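Local atomic coordinates of putative thiosulfate sulfurtransferase YNJE (Escherichia coli, PDB entry 2WLR), a protein that catalyses the transfer of sulfur from thiosulfate to cyanide, giving thiocyanate and sulfite, as a monomeric periplasmic sulfurtransferase built from rhodanese domains. Residues A318-H322 against M349-I355; M330-H334 against E373-Y377. All coordinates share one frame. Numbering follows the deposited sequence.

Contact 1. Residues A318-H322 against M349-I355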
loop_
_atom_site.group_PDB
_atom_site.type_symbol
_atom_site.label_atom_id
_atom_site.label_comp_id
_atom_site.label_asym_id
_atom_site.label_seq_id
_atom_site.Cartn_x
_atom_site.Cartn_y
_atom_site.Cartn_z
ATOM N N ALA A 318 -0.736 -20.082 10.277
ATOM C CA ALA A 318 -0.664 -18.796 9.578
ATOM C C ALA A 318 0.334 -17.901 10.291
ATOM O O ALA A 318 0.440 -17.917 11.523
ATOM C CB ALA A 318 -2.053 -18.137 9.524
ATOM N N ARG A 319 1.075 -17.141 9.503
ATOM C CA ARG A 319 2.067 -16.219 10.020
ATOM C C ARG A 319 1.470 -14.833 10.087
ATOM O O ARG A 319 0.766 -14.425 9.173
ATOM C CB ARG A 319 3.300 -16.261 9.146
ATOM C CG ARG A 319 4.020 -17.619 9.240
ATOM C CD ARG A 319 4.993 -17.875 8.140
ATOM N NE ARG A 319 5.777 -19.082 8.468
ATOM C CZ ARG A 319 6.385 -19.858 7.576
ATOM N NH1 ARG A 319 6.351 -19.606 6.280
ATOM N NH2 ARG A 319 7.050 -20.930 8.005
ATOM N N TRP A 320 1.756 -14.070 11.130
ATOM C CA TRP A 320 1.171 -12.748 11.285
ATOM C C TRP A 320 1.851 -11.768 10.371
ATOM O O TRP A 320 3.059 -11.663 10.373
ATOM C CB TRP A 320 1.338 -12.215 12.701
ATOM C CG TRP A 320 0.460 -10.986 12.977
ATOM C CD1 TRP A 320 -0.853 -10.811 12.644
ATOM C CD2 TRP A 320 0.841 -9.801 13.683
ATOM N NE1 TRP A 320 -1.302 -9.611 13.077
ATOM C CE2 TRP A 320 -0.290 -8.966 13.737
ATOM C CE3 TRP A 320 2.027 -9.373 14.288
ATOM C CZ2 TRP A 320 -0.269 -7.725 14.347
ATOM C CZ3 TRP A 320 2.043 -8.134 14.885
ATOM C CH2 TRP A 320 0.908 -7.326 14.912
ATOM N N GLY A 321 1.061 -11.021 9.597
ATOM C CA GLY A 321 1.618 -10.032 8.675
ATOM C C GLY A 321 1.597 -8.596 9.157
ATOM O O GLY A 321 1.925 -7.689 8.392
ATOM N N HIS A 322 1.218 -8.365 10.407
ATOM C CA HIS A 322 0.824 -7.057 10.891
ATOM C C HIS A 322 -0.467 -6.577 10.204
ATOM O O HIS A 322 -0.961 -7.191 9.274
ATOM C CB HIS A 322 1.971 -6.039 10.801
ATOM C CG HIS A 322 3.078 -6.326 11.767
ATOM N ND1 HIS A 322 3.312 -5.560 12.890
ATOM C CD2 HIS A 322 3.983 -7.320 11.798
ATOM C CE1 HIS A 322 4.339 -6.066 13.559
ATOM N NE2 HIS A 322 4.763 -7.135 12.918
HETATM N N MSE A 349 9.250 -6.141 8.800
HETATM C CA MSE A 349 8.239 -6.644 9.698
HETATM C C MSE A 349 7.763 -8.025 9.252
HETATM O O MSE A 349 7.496 -8.885 10.099
HETATM C CB MSE A 349 7.123 -5.644 9.994
HETATM C CG MSE A 349 6.091 -5.462 9.024
HETATM SE SE MSE A 349 4.968 -3.937 9.702
HETATM C CE MSE A 349 3.931 -3.832 8.089
ATOM N N TRP A 350 7.705 -8.260 7.940
ATOM C CA TRP A 350 7.372 -9.585 7.403
ATOM C C TRP A 350 8.493 -10.606 7.663
ATOM O O TRP A 350 8.218 -11.747 8.068
ATOM C CB TRP A 350 6.967 -9.508 5.920
ATOM C CG TRP A 350 5.604 -8.903 5.708
ATOM C CD1 TRP A 350 4.631 -8.726 6.646
ATOM C CD2 TRP A 350 5.072 -8.413 4.480
ATOM N NE1 TRP A 350 3.534 -8.140 6.082
ATOM C CE2 TRP A 350 3.775 -7.946 4.758
ATOM C CE3 TRP A 350 5.567 -8.337 3.174
ATOM C CZ2 TRP A 350 2.956 -7.383 3.792
ATOM C CZ3 TRP A 350 4.758 -7.750 2.203
ATOM C CH2 TRP A 350 3.461 -7.318 2.517
ATOM N N LYS A 351 9.739 -10.188 7.466
ATOM C CA LYS A 351 10.872 -11.094 7.671
ATOM C C LYS A 351 10.879 -11.633 9.080
ATOM O O LYS A 351 11.182 -12.827 9.288
ATOM C CB LYS A 351 12.202 -10.422 7.354
ATOM C CG LYS A 351 13.427 -11.325 7.581
ATOM C CD LYS A 351 14.703 -10.604 7.225
ATOM C CE LYS A 351 15.911 -11.518 7.319
ATOM N NZ LYS A 351 17.141 -10.669 7.387
ATOM N N ALA A 352 10.533 -10.788 10.043
ATOM C CA ALA A 352 10.491 -11.194 11.469
ATOM C C ALA A 352 9.524 -12.350 11.737
ATOM O O ALA A 352 9.691 -13.106 12.719
ATOM C CB ALA A 352 10.186 -10.008 12.368
ATOM N N TRP A 353 8.495 -12.483 10.903
ATOM C CA TRP A 353 7.543 -13.599 10.999
ATOM C C TRP A 353 7.759 -14.678 9.916
ATOM O O TRP A 353 6.859 -15.471 9.629
ATOM C CB TRP A 353 6.117 -13.049 10.979
ATOM C CG TRP A 353 5.627 -12.721 12.297
ATOM C CD1 TRP A 353 5.778 -11.537 12.968
ATOM C CD2 TRP A 353 4.883 -13.580 13.159
ATOM N NE1 TRP A 353 5.149 -11.606 14.181
ATOM C CE2 TRP A 353 4.608 -12.853 14.341
ATOM C CE3 TRP A 353 4.425 -14.894 13.054
ATOM C CZ2 TRP A 353 3.873 -13.404 15.400
ATOM C CZ3 TRP A 353 3.695 -15.436 14.119
ATOM C CH2 TRP A 353 3.437 -14.688 15.269
ATOM N N ASN A 354 8.952 -14.718 9.342
ATOM C CA ASN A 354 9.312 -15.694 8.322
ATOM C C ASN A 354 8.474 -15.605 7.041
ATOM O O ASN A 354 8.205 -16.605 6.361
ATOM C CB ASN A 354 9.277 -17.123 8.913
ATOM C CG ASN A 354 10.104 -18.097 8.109
ATOM O OD1 ASN A 354 11.053 -17.720 7.439
ATOM N ND2 ASN A 354 9.718 -19.385 8.154
ATOM N N ILE A 355 8.120 -14.377 6.688
ATOM C CA ILE A 355 7.444 -14.068 5.426
ATOM C C ILE A 355 8.446 -13.349 4.508
ATOM O O ILE A 355 8.963 -12.301 4.860
ATOM C CB ILE A 355 6.255 -13.172 5.680
ATOM C CG1 ILE A 355 5.246 -13.819 6.638
ATOM C CG2 ILE A 355 5.573 -12.745 4.352
ATOM C CD1 ILE A 355 4.334 -12.821 7.374
HETATM O O HOH W 1 7.566 -8.190 12.839
#
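This is a strand-to-helix-end packing contact at the border of the C-terminal rhodanese domain, where 319-320, one of the two edge strands of its parallel sheet, packs against the C-terminal end of helix 343-351. The helix closes in a Schellman motif: Ile-355 N bonds to Trp-350 O (3.0 Å), Asn-354 N to Lys-351 O (2.9 Å), and Asn-354 takes the positive phi of the C' position. Trp-353, just before it, points CA-to-CB toward the strand and lays its ring there. Its six-membered ring receives Trp-320 CB over the face, 3.7 Å from the centroid, while the Trp-320 ring turns its edge to the Trp-353 face in an offset edge-to-face pair (75°). Beyond the strand, Trp-350 NE1 donates to Gly-321 O (2.9 Å), tying helix to backbone, and SE of the selenomethionine Met-349 sits over the His-322 ring, 4.0 Å from its centroid. Water 1 links His-322 NE2 (3.0 Å) to Met-349 O (2.8 Å). Arg-319 CD passes 3.4 Å from Trp-353 O, and the guanidinium bonds to Ser-289 and the Arg-285 carbonyl. Backbone bonds from Arg-319 and Gly-321 to strand 288-292 complete this edge of the alpha/beta rhodanese fold.

Contact 2. Residues M330-H334 against E373-Y377; sequences MEDFH and ETFMY
Residues 330-334 form a short 3-10 turn (331-333) packed on the helical segment 373-377. Met-330 CA lies 8.9 Å from Glu-373 CA, and Phe-333 CA 8.1 Å from Thr-374 CA. Met-330, a selenomethionine with all three chi angles m, points toward the helix, placing CG 3.5 Å from Glu-373 OE1 and CE 3.8 Å from Thr-374 CG2. Phe-333 N closes the turn on Met-330 O (3.0 Å). Phe-333 (chi1 m, chi2 -85°) offers its ring face to Thr-374 CG2, 3.7 Å from the centroid in a CH-pi contact, and its CB lies 4.0 Å from Tyr-377 CE2. His-334 (chi1 m, chi2 160°) donates from NE2 to Glu-373 OE2 at 2.8 Å and 165°, a histidine-carboxylate hydrogen bond; Glu-373 has chi1 and chi2 t, chi3 near 0°. Helix 369-380 follows the catalytic Cys-365 loop of the rhodanese fold and carries Arg-370, probably substrate-binding, near Met-330. Phe-333 fills a buried place between helices 369-380 and 343-351, touching Ile-346 and Met-349, while helix 213-226 covers Glu-373.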
loop_
_atom_site.group_PDB
_atom_site.type_symbol
_atom_site.label_atom_id
_atom_site.label_comp_id
_atom_site.label_asym_id
_atom_site.label_seq_id
_atom_site.Cartn_x
_atom_site.Cartn_y
_atom_site.Cartn_z
HETATM N N MSE A 330 -5.449 -0.058 9.395
HETATM C CA MSE A 330 -4.226 -0.613 8.812
HETATM C C MSE A 330 -3.001 0.220 9.153
HETATM O O MSE A 330 -2.079 0.381 8.345
HETATM C CB MSE A 330 -4.403 -0.779 7.265
HETATM C CG MSE A 330 -5.321 -1.969 6.832
HETATM SE SE MSE A 330 -4.459 -3.579 7.279
HETATM C CE MSE A 330 -3.473 -3.691 5.660
ATOM N N GLU A 331 -2.920 0.673 10.404
ATOM C CA GLU A 331 -1.832 1.560 10.804
ATOM C C GLU A 331 -0.412 1.038 10.603
ATOM O O GLU A 331 0.503 1.839 10.337
ATOM C CB GLU A 331 -1.959 1.985 12.285
ATOM C CG GLU A 331 -3.188 2.778 12.638
ATOM C CD GLU A 331 -4.299 1.902 13.177
ATOM O OE1 GLU A 331 -4.382 0.703 12.791
ATOM O OE2 GLU A 331 -5.117 2.420 13.982
ATOM N N ASP A 332 -0.212 -0.275 10.696
ATOM C CA ASP A 332 1.125 -0.845 10.568
ATOM C C ASP A 332 1.681 -0.702 9.183
ATOM O O ASP A 332 2.842 -0.946 8.975
ATOM C CB ASP A 332 1.161 -2.330 10.971
ATOM C CG ASP A 332 0.737 -2.576 12.409
ATOM O OD1 ASP A 332 0.961 -1.672 13.230
ATOM O OD2 ASP A 332 0.202 -3.678 12.731
ATOM N N PHE A 333 0.829 -0.366 8.223
ATOM C CA PHE A 333 1.272 -0.215 6.851
ATOM C C PHE A 333 1.330 1.227 6.378
ATOM O O PHE A 333 1.683 1.449 5.203
ATOM C CB PHE A 333 0.352 -1.038 5.978
ATOM C CG PHE A 333 0.585 -2.502 6.131
ATOM C CD1 PHE A 333 1.578 -3.134 5.390
ATOM C CD2 PHE A 333 -0.171 -3.239 7.018
ATOM C CE1 PHE A 333 1.816 -4.499 5.567
ATOM C CE2 PHE A 333 0.075 -4.618 7.170
ATOM C CZ PHE A 333 1.061 -5.213 6.433
ATOM N N HIS A 334 1.002 2.191 7.256
ATOM C CA HIS A 334 0.791 3.579 6.815
ATOM C C HIS A 334 1.747 4.527 7.501
ATOM O O HIS A 334 2.094 4.339 8.663
ATOM C CB HIS A 334 -0.603 4.069 7.149
ATOM C CG HIS A 334 -1.712 3.320 6.485
ATOM N ND1 HIS A 334 -3.000 3.357 6.956
ATOM C CD2 HIS A 334 -1.725 2.529 5.393
ATOM C CE1 HIS A 334 -3.762 2.586 6.195
ATOM N NE2 HIS A 334 -3.017 2.087 5.224
ATOM N N GLU A 373 -5.152 -4.836 0.300
ATOM C CA GLU A 373 -4.223 -3.719 0.448
ATOM C C GLU A 373 -2.789 -4.236 0.535
ATOM O O GLU A 373 -1.884 -3.694 -0.158
ATOM C CB GLU A 373 -4.615 -2.873 1.678
ATOM C CG GLU A 373 -3.700 -1.687 1.893
ATOM C CD GLU A 373 -4.200 -0.706 2.939
ATOM O OE1 GLU A 373 -5.288 -0.918 3.536
ATOM O OE2 GLU A 373 -3.485 0.290 3.167
ATOM N N THR A 374 -2.519 -5.247 1.357
ATOM C CA THR A 374 -1.168 -5.783 1.444
ATOM C C THR A 374 -0.734 -6.436 0.147
ATOM O O THR A 374 0.444 -6.334 -0.215
ATOM C CB THR A 374 -0.949 -6.770 2.603
ATOM O OG1 THR A 374 -1.945 -7.784 2.604
ATOM C CG2 THR A 374 -1.032 -6.010 3.928
ATOM N N PHE A 375 -1.657 -7.120 -0.537
ATOM C CA PHE A 375 -1.346 -7.648 -1.861
ATOM C C PHE A 375 -0.864 -6.537 -2.786
ATOM O O PHE A 375 0.150 -6.683 -3.492
ATOM C CB PHE A 375 -2.561 -8.303 -2.489
ATOM C CG PHE A 375 -2.377 -8.682 -3.922
ATOM C CD1 PHE A 375 -2.675 -7.779 -4.909
ATOM C CD2 PHE A 375 -1.951 -9.944 -4.281
ATOM C CE1 PHE A 375 -2.523 -8.117 -6.247
ATOM C CE2 PHE A 375 -1.793 -10.266 -5.625
ATOM C CZ PHE A 375 -2.100 -9.336 -6.598
HETATM N N MSE A 376 -1.601 -5.427 -2.840
HETATM C CA MSE A 376 -1.189 -4.326 -3.719
HETATM C C MSE A 376 0.163 -3.749 -3.355
HETATM O O MSE A 376 0.947 -3.434 -4.236
HETATM C CB MSE A 376 -2.266 -3.245 -3.810
HETATM C CG MSE A 376 -3.593 -3.692 -4.388
HETATM SE SE MSE A 376 -3.472 -4.259 -6.253
HETATM C CE MSE A 376 -3.319 -2.466 -7.064
ATOM N N TYR A 377 0.441 -3.592 -2.068
ATOM C CA TYR A 377 1.771 -3.143 -1.645
ATOM C C TYR A 377 2.874 -4.151 -2.044
ATOM O O TYR A 377 3.867 -3.770 -2.626
ATOM C CB TYR A 377 1.800 -2.870 -0.154
ATOM C CG TYR A 377 0.888 -1.753 0.324
ATOM C CD1 TYR A 377 0.420 -0.755 -0.564
ATOM C CD2 TYR A 377 0.440 -1.720 1.634
ATOM C CE1 TYR A 377 -0.405 0.253 -0.139
ATOM C CE2 TYR A 377 -0.382 -0.690 2.058
ATOM C CZ TYR A 377 -0.797 0.279 1.158
ATOM O OH TYR A 377 -1.631 1.288 1.602
#

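Both contacts belong to the third rhodanese repeat and interlock along the chain, since their segments alternate. Contact 2 is the more deeply buried, near the centre of the chain, whereas contact 1 is partly buried, at the sheet edge, where Trp-353 also binds a buffer molecule. The two touch: Phe-333 CZ lies 3.3 Å from Gly-321 O, and Met-349 CE 3.4 Å from Phe-333 CE1, so Phe-333 and Met-349 bridge them. Contact 1 combines tryptophan packing, the Arg-319 side chain and one side-chain-to-backbone hydrogen bond; contact 2 pairs apolar packing with one histidine-carboxylate hydrogen bond to the buried Glu-373. Met-330 of contact 2 lies close to Arg-370, a probable substrate-binding residue.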